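Local coordinates for protein alpha-galactosidase (PDB 3MI6) that probably hydrolyses terminal, non-reducing alpha-D-galactose residues from alpha-D-galactosides, as a member of glycosyl hydrolase family 36, at residues 104-109 with 137-142; 133-138 with 146-151. All blocks are in the same frame, centred on the assembly; numbering follows the deposited sequence.

Contact 1 of 2, residues 104-109 with 137-142; sequences TYDHYQ and SFNDRI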
ATOM      1  N   THR D 104      37.228 -27.202  -1.484  1.00 47.65           N
ATOM      2  CA  THR D 104      38.401 -26.583  -2.044  1.00 44.99           C
ATOM      3  C   THR D 104      38.438 -26.950  -3.507  1.00 50.65           C
ATOM      4  O   THR D 104      38.524 -28.135  -3.849  1.00 49.78           O
ATOM      5  CB  THR D 104      39.666 -27.126  -1.413  1.00 49.30           C
ATOM      6  OG1 THR D 104      39.646 -26.870  -0.004  1.00 56.25           O
ATOM      7  CG2 THR D 104      40.869 -26.450  -2.025  1.00 50.64           C
ATOM      8  N   TYR D 105      38.370 -25.930  -4.364  1.00 49.38           N
ATOM      9  CA  TYR D 105      38.440 -26.099  -5.814  1.00 45.79           C
ATOM     10  C   TYR D 105      39.669 -26.902  -6.236  1.00 47.65           C
ATOM     11  O   TYR D 105      40.757 -26.770  -5.658  1.00 45.51           O
ATOM     12  CB  TYR D 105      38.440 -24.724  -6.503  1.00 46.27           C
ATOM     13  CG  TYR D 105      38.758 -24.748  -7.984  1.00 45.17           C
ATOM     14  CD1 TYR D 105      37.778 -25.040  -8.924  1.00 44.49           C
ATOM     15  CD2 TYR D 105      40.037 -24.464  -8.445  1.00 46.60           C
ATOM     16  CE1 TYR D 105      38.061 -25.057 -10.284  1.00 46.95           C
ATOM     17  CE2 TYR D 105      40.334 -24.480  -9.811  1.00 47.55           C
ATOM     18  CZ  TYR D 105      39.343 -24.781 -10.725  1.00 47.83           C
ATOM     19  OH  TYR D 105      39.630 -24.796 -12.075  1.00 45.90           O
ATOM     20  N   ASP D 106      39.489 -27.737  -7.251  1.00 45.19           N
ATOM     21  CA  ASP D 106      40.596 -28.502  -7.785  1.00 44.49           C
ATOM     22  C   ASP D 106      40.777 -28.272  -9.287  1.00 48.40           C
ATOM     23  O   ASP D 106      41.891 -27.980  -9.740  1.00 51.09           O
ATOM     24  CB  ASP D 106      40.426 -29.992  -7.467  1.00 48.09           C
ATOM     25  CG  ASP D 106      41.363 -30.878  -8.275  1.00 50.62           C
ATOM     26  OD1 ASP D 106      42.584 -30.582  -8.322  1.00 49.11           O
ATOM     27  OD2 ASP D 106      40.867 -31.872  -8.857  1.00 47.31           O
ATOM     28  N   HIS D 107      39.692 -28.393 -10.054  1.00 44.85           N
ATOM     29  CA  HIS D 107      39.779 -28.297 -11.506  1.00 44.59           C
ATOM     30  C   HIS D 107      38.414 -28.099 -12.128  1.00 46.95           C
ATOM     31  O   HIS D 107      37.405 -28.398 -11.503  1.00 48.10           O
ATOM     32  CB  HIS D 107      40.401 -29.569 -12.084  1.00 43.11           C
ATOM     33  CG  HIS D 107      39.450 -30.724 -12.182  1.00 46.13           C
ATOM     34  ND1 HIS D 107      39.237 -31.606 -11.144  1.00 46.81           N
ATOM     35  CD2 HIS D 107      38.669 -31.154 -13.205  1.00 45.56           C
ATOM     36  CE1 HIS D 107      38.363 -32.525 -11.521  1.00 45.39           C
ATOM     37  NE2 HIS D 107      38.003 -32.274 -12.767  1.00 43.15           N
ATOM     38  N   TYR D 108      38.388 -27.625 -13.370  1.00 45.71           N
ATOM     39  CA  TYR D 108      37.137 -27.450 -14.096  1.00 44.22           C
ATOM     40  C   TYR D 108      37.196 -28.115 -15.461  1.00 44.53           C
ATOM     41  O   TYR D 108      38.268 -28.447 -15.950  1.00 47.78           O
ATOM     42  CB  TYR D 108      36.821 -25.966 -14.276  1.00 45.44           C
ATOM     43  CG  TYR D 108      37.509 -25.338 -15.470  1.00 45.26           C
ATOM     44  CD1 TYR D 108      38.684 -24.625 -15.323  1.00 45.77           C
ATOM     45  CD2 TYR D 108      36.983 -25.467 -16.746  1.00 43.98           C
ATOM     46  CE1 TYR D 108      39.309 -24.059 -16.411  1.00 45.28           C
ATOM     47  CE2 TYR D 108      37.602 -24.911 -17.828  1.00 43.33           C
ATOM     48  CZ  TYR D 108      38.762 -24.205 -17.654  1.00 43.14           C
ATOM     49  OH  TYR D 108      39.388 -23.647 -18.735  1.00 46.86           O
ATOM     50  N   GLN D 109      36.039 -28.273 -16.086  1.00 44.75           N
ATOM     51  CA  GLN D 109      35.951 -28.832 -17.428  1.00 47.48           C
ATOM     52  C   GLN D 109      34.857 -28.118 -18.239  1.00 48.16           C
ATOM     53  O   GLN D 109      33.828 -27.746 -17.685  1.00 47.99           O
ATOM     54  CB  GLN D 109      35.659 -30.319 -17.320  1.00 48.14           C
ATOM     55  CG  GLN D 109      35.502 -31.042 -18.628  1.00 52.53           C
ATOM     56  CD  GLN D 109      35.289 -32.530 -18.407  1.00 59.22           C
ATOM     57  OE1 GLN D 109      34.791 -32.943 -17.352  1.00 53.11           O
ATOM     58  NE2 GLN D 109      35.659 -33.344 -19.400  1.00 58.61           N
ATOM     59  N   SER D 137      34.615 -28.764 -10.360  1.00 46.16           N
ATOM     60  CA  SER D 137      34.796 -29.796  -9.342  1.00 43.81           C
ATOM     61  C   SER D 137      35.586 -29.315  -8.124  1.00 42.67           C
ATOM     62  O   SER D 137      36.552 -28.577  -8.254  1.00 43.36           O
ATOM     63  CB  SER D 137      35.451 -31.027  -9.968  1.00 44.03           C
ATOM     64  OG  SER D 137      34.731 -31.454 -11.114  1.00 40.86           O
ATOM     65  N   PHE D 138      35.145 -29.726  -6.939  1.00 41.91           N
ATOM     66  CA  PHE D 138      35.827 -29.383  -5.698  1.00 43.62           C
ATOM     67  C   PHE D 138      36.144 -30.666  -4.934  1.00 46.07           C
ATOM     68  O   PHE D 138      35.662 -31.741  -5.284  1.00 45.50           O
ATOM     69  CB  PHE D 138      34.945 -28.490  -4.812  1.00 45.16           C
ATOM     70  CG  PHE D 138      34.522 -27.193  -5.458  1.00 45.82           C
ATOM     71  CD1 PHE D 138      33.599 -27.180  -6.494  1.00 44.18           C
ATOM     72  CD2 PHE D 138      35.022 -25.981  -5.004  1.00 43.63           C
ATOM     73  CE1 PHE D 138      33.213 -25.991  -7.074  1.00 40.47           C
ATOM     74  CE2 PHE D 138      34.631 -24.800  -5.581  1.00 40.75           C
ATOM     75  CZ  PHE D 138      33.732 -24.807  -6.614  1.00 38.23           C
ATOM     76  N   ASN D 139      36.948 -30.543  -3.883  1.00 46.78           N
ATOM     77  CA  ASN D 139      37.229 -31.648  -2.980  1.00 44.26           C
ATOM     78  C   ASN D 139      37.209 -31.116  -1.567  1.00 46.01           C
ATOM     79  O   ASN D 139      37.675 -30.005  -1.300  1.00 47.84           O
ATOM     80  CB  ASN D 139      38.611 -32.266  -3.250  1.00 48.74           C
ATOM     81  CG  ASN D 139      38.666 -33.073  -4.543  1.00 47.70           C
ATOM     82  OD1 ASN D 139      39.447 -32.765  -5.447  1.00 46.39           O
ATOM     83  ND2 ASN D 139      37.845 -34.114  -4.628  1.00 45.74           N
ATOM     84  N   ASP D 140      36.678 -31.924  -0.663  1.00 45.50           N
ATOM     85  CA  ASP D 140      36.685 -31.626   0.755  1.00 45.18           C
ATOM     86  C   ASP D 140      38.008 -32.041   1.429  1.00 49.78           C
ATOM     87  O   ASP D 140      38.378 -33.227   1.440  1.00 47.61           O
ATOM     88  CB  ASP D 140      35.512 -32.346   1.407  1.00 45.93           C
ATOM     89  CG  ASP D 140      35.420 -32.085   2.893  1.00 49.86           C
ATOM     90  OD1 ASP D 140      35.743 -30.946   3.328  1.00 47.08           O
ATOM     91  OD2 ASP D 140      35.003 -33.024   3.616  1.00 48.85           O
ATOM     92  N   ARG D 141      38.712 -31.059   1.987  1.00 47.80           N
ATOM     93  CA  ARG D 141      39.920 -31.308   2.773  1.00 51.48           C
ATOM     94  C   ARG D 141      39.682 -32.210   3.991  1.00 52.62           C
ATOM     95  O   ARG D 141      40.625 -32.774   4.542  1.00 53.83           O
ATOM     96  CB  ARG D 141      40.532 -29.988   3.258  1.00 55.06           C
ATOM     97  CG  ARG D 141      40.904 -29.019   2.143  1.00 60.07           C
ATOM     98  CD  ARG D 141      41.774 -27.875   2.656  1.00 61.35           C
ATOM     99  NE  ARG D 141      41.024 -26.908   3.455  1.00 58.98           N
ATOM    100  CZ  ARG D 141      40.794 -25.655   3.074  1.00 62.68           C
ATOM    101  NH1 ARG D 141      41.267 -25.223   1.905  1.00 60.87           N
ATOM    102  NH2 ARG D 141      40.109 -24.829   3.861  1.00 56.30           N
ATOM    103  N   ILE D 142      38.430 -32.334   4.419  1.00 51.20           N
ATOM    104  CA  ILE D 142      38.116 -33.092   5.626  1.00 51.06           C
ATOM    105  C   ILE D 142      37.689 -34.546   5.379  1.00 50.77           C
ATOM    106  O   ILE D 142      38.057 -35.437   6.142  1.00 54.98           O
ATOM    107  CB  ILE D 142      37.029 -32.393   6.480  1.00 49.38           C
ATOM    108  CG1 ILE D 142      37.496 -31.005   6.915  1.00 53.30           C
ATOM    109  CG2 ILE D 142      36.687 -33.233   7.688  1.00 49.61           C
ATOM    110  CD1 ILE D 142      36.547 -30.311   7.867  1.00 51.71           C
TER
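Ser137 sets its CB over one face of the His107 imidazole, 4.0 Å from the ring centroid and 27° off the normal, a CH-pi contact. His107 CG lies between the backbone N and the carbonyl carbon (chi1 79°), on the face of the sheet that Ser137 shares. On the opposite face the Phe138 ring leans against the backbone of Tyr105, and its CE2 comes to 3.9 Å from Tyr105 CB. Thr104 OG1 sits over one face of the Arg141 guanidinium without a hydrogen bond, the two side chains crossing at about a right angle.

Antiparallel pairing aligns Thr104 to His107 with Ser137 to Asn139, joining strand 103-112 to strand 132-140 in the large antiparallel sheet of the family 36 N-terminal domain. Asn139 N reaches Thr104 O at 2.9 Å, while the return bond from Thr104 N is weak. Asp106 N binds Ser137 O and Ser137 N binds His107 O. Between Tyr105 and His107 the register slips by one residue, a beta bulge.

In the next shell, His107 ND1 donates to Asp106 OD2 at 2.8 Å, from well above the carboxylate plane. Ser137 OG turns to Asp148. The bond to Asp106 restrains the imidazole and may favour its protonation; the extra residue at the bulge is consistent with these consecutive side chains meeting instead of alternating across the sheet.

Contact 2 of 2, residues 133-138 with 146-151; sequences TLVVSF and ALDLNY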
ATOM      1  N   THR D 133      28.228 -26.828 -21.359  1.00 46.30           N
ATOM      2  CA  THR D 133      28.158 -27.269 -19.975  1.00 41.81           C
ATOM      3  C   THR D 133      29.508 -27.049 -19.319  1.00 41.93           C
ATOM      4  O   THR D 133      30.526 -27.494 -19.832  1.00 44.82           O
ATOM      5  CB  THR D 133      27.748 -28.759 -19.838  1.00 42.16           C
ATOM      6  OG1 THR D 133      26.619 -29.039 -20.663  1.00 40.88           O
ATOM      7  CG2 THR D 133      27.391 -29.091 -18.405  1.00 41.14           C
ATOM      8  N   LEU D 134      29.495 -26.342 -18.195  1.00 42.92           N
ATOM      9  CA  LEU D 134      30.676 -26.070 -17.388  1.00 40.45           C
ATOM     10  C   LEU D 134      30.569 -26.928 -16.141  1.00 41.66           C
ATOM     11  O   LEU D 134      29.544 -26.894 -15.464  1.00 43.10           O
ATOM     12  CB  LEU D 134      30.700 -24.594 -16.987  1.00 37.96           C
ATOM     13  CG  LEU D 134      31.814 -24.145 -16.034  1.00 41.07           C
ATOM     14  CD1 LEU D 134      33.161 -24.138 -16.730  1.00 41.37           C
ATOM     15  CD2 LEU D 134      31.541 -22.783 -15.442  1.00 34.53           C
ATOM     16  N   VAL D 135      31.602 -27.712 -15.843  1.00 40.77           N
ATOM     17  CA  VAL D 135      31.604 -28.540 -14.641  1.00 38.98           C
ATOM     18  C   VAL D 135      32.723 -28.117 -13.709  1.00 40.33           C
ATOM     19  O   VAL D 135      33.887 -28.217 -14.055  1.00 43.54           O
ATOM     20  CB  VAL D 135      31.797 -30.026 -14.955  1.00 37.75           C
ATOM     21  CG1 VAL D 135      31.679 -30.847 -13.678  1.00 35.53           C
ATOM     22  CG2 VAL D 135      30.804 -30.487 -15.983  1.00 36.56           C
ATOM     23  N   VAL D 136      32.375 -27.658 -12.517  1.00 38.75           N
ATOM     24  CA  VAL D 136      33.372 -27.107 -11.617  1.00 42.70           C
ATOM     25  C   VAL D 136      33.532 -27.990 -10.391  1.00 45.20           C
ATOM     26  O   VAL D 136      32.705 -27.954  -9.481  1.00 43.72           O
ATOM     27  CB  VAL D 136      33.006 -25.668 -11.186  1.00 39.37           C
ATOM     28  CG1 VAL D 136      34.009 -25.138 -10.188  1.00 39.22           C
ATOM     29  CG2 VAL D 136      32.947 -24.767 -12.388  1.00 39.68           C
ATOM     30  N   SER D 137      34.615 -28.764 -10.360  1.00 46.16           N
ATOM     31  CA  SER D 137      34.796 -29.796  -9.342  1.00 43.81           C
ATOM     32  C   SER D 137      35.586 -29.315  -8.124  1.00 42.67           C
ATOM     33  O   SER D 137      36.552 -28.577  -8.254  1.00 43.36           O
ATOM     34  CB  SER D 137      35.451 -31.027  -9.968  1.00 44.03           C
ATOM     35  OG  SER D 137      34.731 -31.454 -11.114  1.00 40.86           O
ATOM     36  N   PHE D 138      35.145 -29.726  -6.939  1.00 41.91           N
ATOM     37  CA  PHE D 138      35.827 -29.383  -5.698  1.00 43.62           C
ATOM     38  C   PHE D 138      36.144 -30.666  -4.934  1.00 46.07           C
ATOM     39  O   PHE D 138      35.662 -31.741  -5.284  1.00 45.50           O
ATOM     40  CB  PHE D 138      34.945 -28.490  -4.812  1.00 45.16           C
ATOM     41  CG  PHE D 138      34.522 -27.193  -5.458  1.00 45.82           C
ATOM     42  CD1 PHE D 138      33.599 -27.180  -6.494  1.00 44.18           C
ATOM     43  CD2 PHE D 138      35.022 -25.981  -5.004  1.00 43.63           C
ATOM     44  CE1 PHE D 138      33.213 -25.991  -7.074  1.00 40.47           C
ATOM     45  CE2 PHE D 138      34.631 -24.800  -5.581  1.00 40.75           C
ATOM     46  CZ  PHE D 138      33.732 -24.807  -6.614  1.00 38.23           C
ATOM     47  N   ALA D 146      33.928 -35.594  -3.146  1.00 41.84           N
ATOM     48  CA  ALA D 146      34.060 -34.708  -4.291  1.00 42.28           C
ATOM     49  C   ALA D 146      32.701 -34.161  -4.716  1.00 42.55           C
ATOM     50  O   ALA D 146      31.692 -34.861  -4.654  1.00 44.92           O
ATOM     51  CB  ALA D 146      34.716 -35.422  -5.442  1.00 39.77           C
ATOM     52  N   LEU D 147      32.687 -32.914  -5.165  1.00 40.34           N
ATOM     53  CA  LEU D 147      31.460 -32.252  -5.576  1.00 38.81           C
ATOM     54  C   LEU D 147      31.594 -31.649  -6.962  1.00 43.06           C
ATOM     55  O   LEU D 147      32.473 -30.822  -7.206  1.00 46.53           O
ATOM     56  CB  LEU D 147      31.133 -31.139  -4.594  1.00 38.21           C
ATOM     57  CG  LEU D 147      29.881 -30.351  -4.947  1.00 42.40           C
ATOM     58  CD1 LEU D 147      28.688 -31.292  -5.048  1.00 39.30           C
ATOM     59  CD2 LEU D 147      29.639 -29.269  -3.915  1.00 40.32           C
ATOM     60  N   ASP D 148      30.729 -32.057  -7.877  1.00 40.56           N
ATOM     61  CA  ASP D 148      30.666 -31.391  -9.168  1.00 41.23           C
ATOM     62  C   ASP D 148      29.517 -30.375  -9.206  1.00 42.86           C
ATOM     63  O   ASP D 148      28.357 -30.720  -8.958  1.00 43.64           O
ATOM     64  CB  ASP D 148      30.535 -32.412 -10.296  1.00 43.58           C
ATOM     65  CG  ASP D 148      31.809 -33.222 -10.491  1.00 48.74           C
ATOM     66  OD1 ASP D 148      32.822 -32.827  -9.866  1.00 48.20           O
ATOM     67  OD2 ASP D 148      31.802 -34.234 -11.253  1.00 43.38           O
ATOM     68  N   LEU D 149      29.857 -29.117  -9.487  1.00 41.95           N
ATOM     69  CA  LEU D 149      28.872 -28.062  -9.723  1.00 39.69           C
ATOM     70  C   LEU D 149      28.677 -27.853 -11.230  1.00 40.46           C
ATOM     71  O   LEU D 149      29.593 -27.465 -11.948  1.00 40.66           O
ATOM     72  CB  LEU D 149      29.283 -26.750  -9.049  1.00 34.30           C
ATOM     73  CG  LEU D 149      29.231 -26.738  -7.524  1.00 35.82           C
ATOM     74  CD1 LEU D 149      29.322 -25.328  -6.959  1.00 34.13           C
ATOM     75  CD2 LEU D 149      27.958 -27.386  -7.062  1.00 38.17           C
ATOM     76  N   ASN D 150      27.471 -28.118 -11.704  1.00 37.22           N
ATOM     77  CA  ASN D 150      27.192 -28.011 -13.119  1.00 36.93           C
ATOM     78  C   ASN D 150      26.454 -26.734 -13.466  1.00 39.73           C
ATOM     79  O   ASN D 150      25.676 -26.193 -12.662  1.00 39.28           O
ATOM     80  CB  ASN D 150      26.403 -29.229 -13.568  1.00 38.88           C
ATOM     81  CG  ASN D 150      27.014 -30.515 -13.065  1.00 39.26           C
ATOM     82  OD1 ASN D 150      28.174 -30.800 -13.325  1.00 39.06           O
ATOM     83  ND2 ASN D 150      26.240 -31.288 -12.323  1.00 38.87           N
ATOM     84  N   TYR D 151      26.724 -26.255 -14.672  1.00 40.30           N
ATOM     85  CA  TYR D 151      26.205 -24.997 -15.161  1.00 36.74           C
ATOM     86  C   TYR D 151      26.150 -25.157 -16.656  1.00 38.89           C
ATOM     87  O   TYR D 151      27.183 -25.142 -17.305  1.00 41.02           O
ATOM     88  CB  TYR D 151      27.197 -23.880 -14.883  1.00 33.92           C
ATOM     89  CG  TYR D 151      27.436 -23.515 -13.433  1.00 35.72           C
ATOM     90  CD1 TYR D 151      28.419 -24.151 -12.683  1.00 37.33           C
ATOM     91  CD2 TYR D 151      26.718 -22.491 -12.826  1.00 34.24           C
ATOM     92  CE1 TYR D 151      28.659 -23.796 -11.355  1.00 36.50           C
ATOM     93  CE2 TYR D 151      26.941 -22.135 -11.506  1.00 33.54           C
ATOM     94  CZ  TYR D 151      27.915 -22.779 -10.774  1.00 36.41           C
ATOM     95  OH  TYR D 151      28.133 -22.412  -9.464  1.00 31.93           O
TER
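Phe138 and Tyr151 each bring a ring edge to a main-chain oxygen across the hairpin of strands 132-140 and 146-154 in the family 36 N-terminal domain: Leu147 O lies near the Phe138 plane, 3.9 Å from CD1, and Leu134 O lies near the Tyr151 plane, 4.1 Å from CD1. Oblique to the Phe138 ring, Leu149 CD1 comes to 3.9 Å from CE1. The Tyr151 ring stacks on Phe23, and its hydroxyl is hydrogen-bonded to Glu76.

The backbone pairing is a regular antiparallel register without a bulge. Leu134 with Tyr151, Val136 with Leu149 and Phe138 with Leu147 are hydrogen-bonded pairs, each joined in both directions. The side chains of all six residues share one face of the sheet, where Leu134 CB and Tyr151 CB approach to 4.1 Å. Strand 11-15 borders this apolar layer through Phe12 and Leu14.

The other face is more polar. Ser137 OG donates to Asp148 OD1 at 2.7 Å, meeting the carboxylate from above its plane. Val135 lies alongside Asn150, the two pointing the same way, with CG1 3.5 Å from Asn150 OD1; the same methyl packs 3.9 Å from Asp148 CB. Asn150 ND2 finds its partner in Ser163 OG on the next strand.

The two faces thus differ in chemistry: leucine, valine and aromatic groups are buried on one, with Leu134 and Tyr151 packing against strand 11-15, whereas on the other the partly exposed Asp148 and Asn150 are tied by hydrogen bonds to neighbouring strands. The Ser137 hydroxyl probably stabilises the Asp148 carboxylate, whose side chain also touches Lys165 on strand 159-167.

Overall arrangement
Contacts 1 and 2 illustrate how one strand of a sheet serves two neighbours: strand 132-140 is the middle member, paired with 103-112 on one side and with 146-154 on the other. Their centres are 9 Å apart, and they share Ser137 and Phe138. Along the chain the segments come in the order 104-109, 133-138, 137-142 and 146-151. Contact 2 belongs to a beta hairpin, while contact 1 adds the strand that is outermost within this chain. All lie in the family 36 N-terminal domain, within one large antiparallel sheet; the contacts join three successive strands of it, away from the predicted catalytic residues of the barrel.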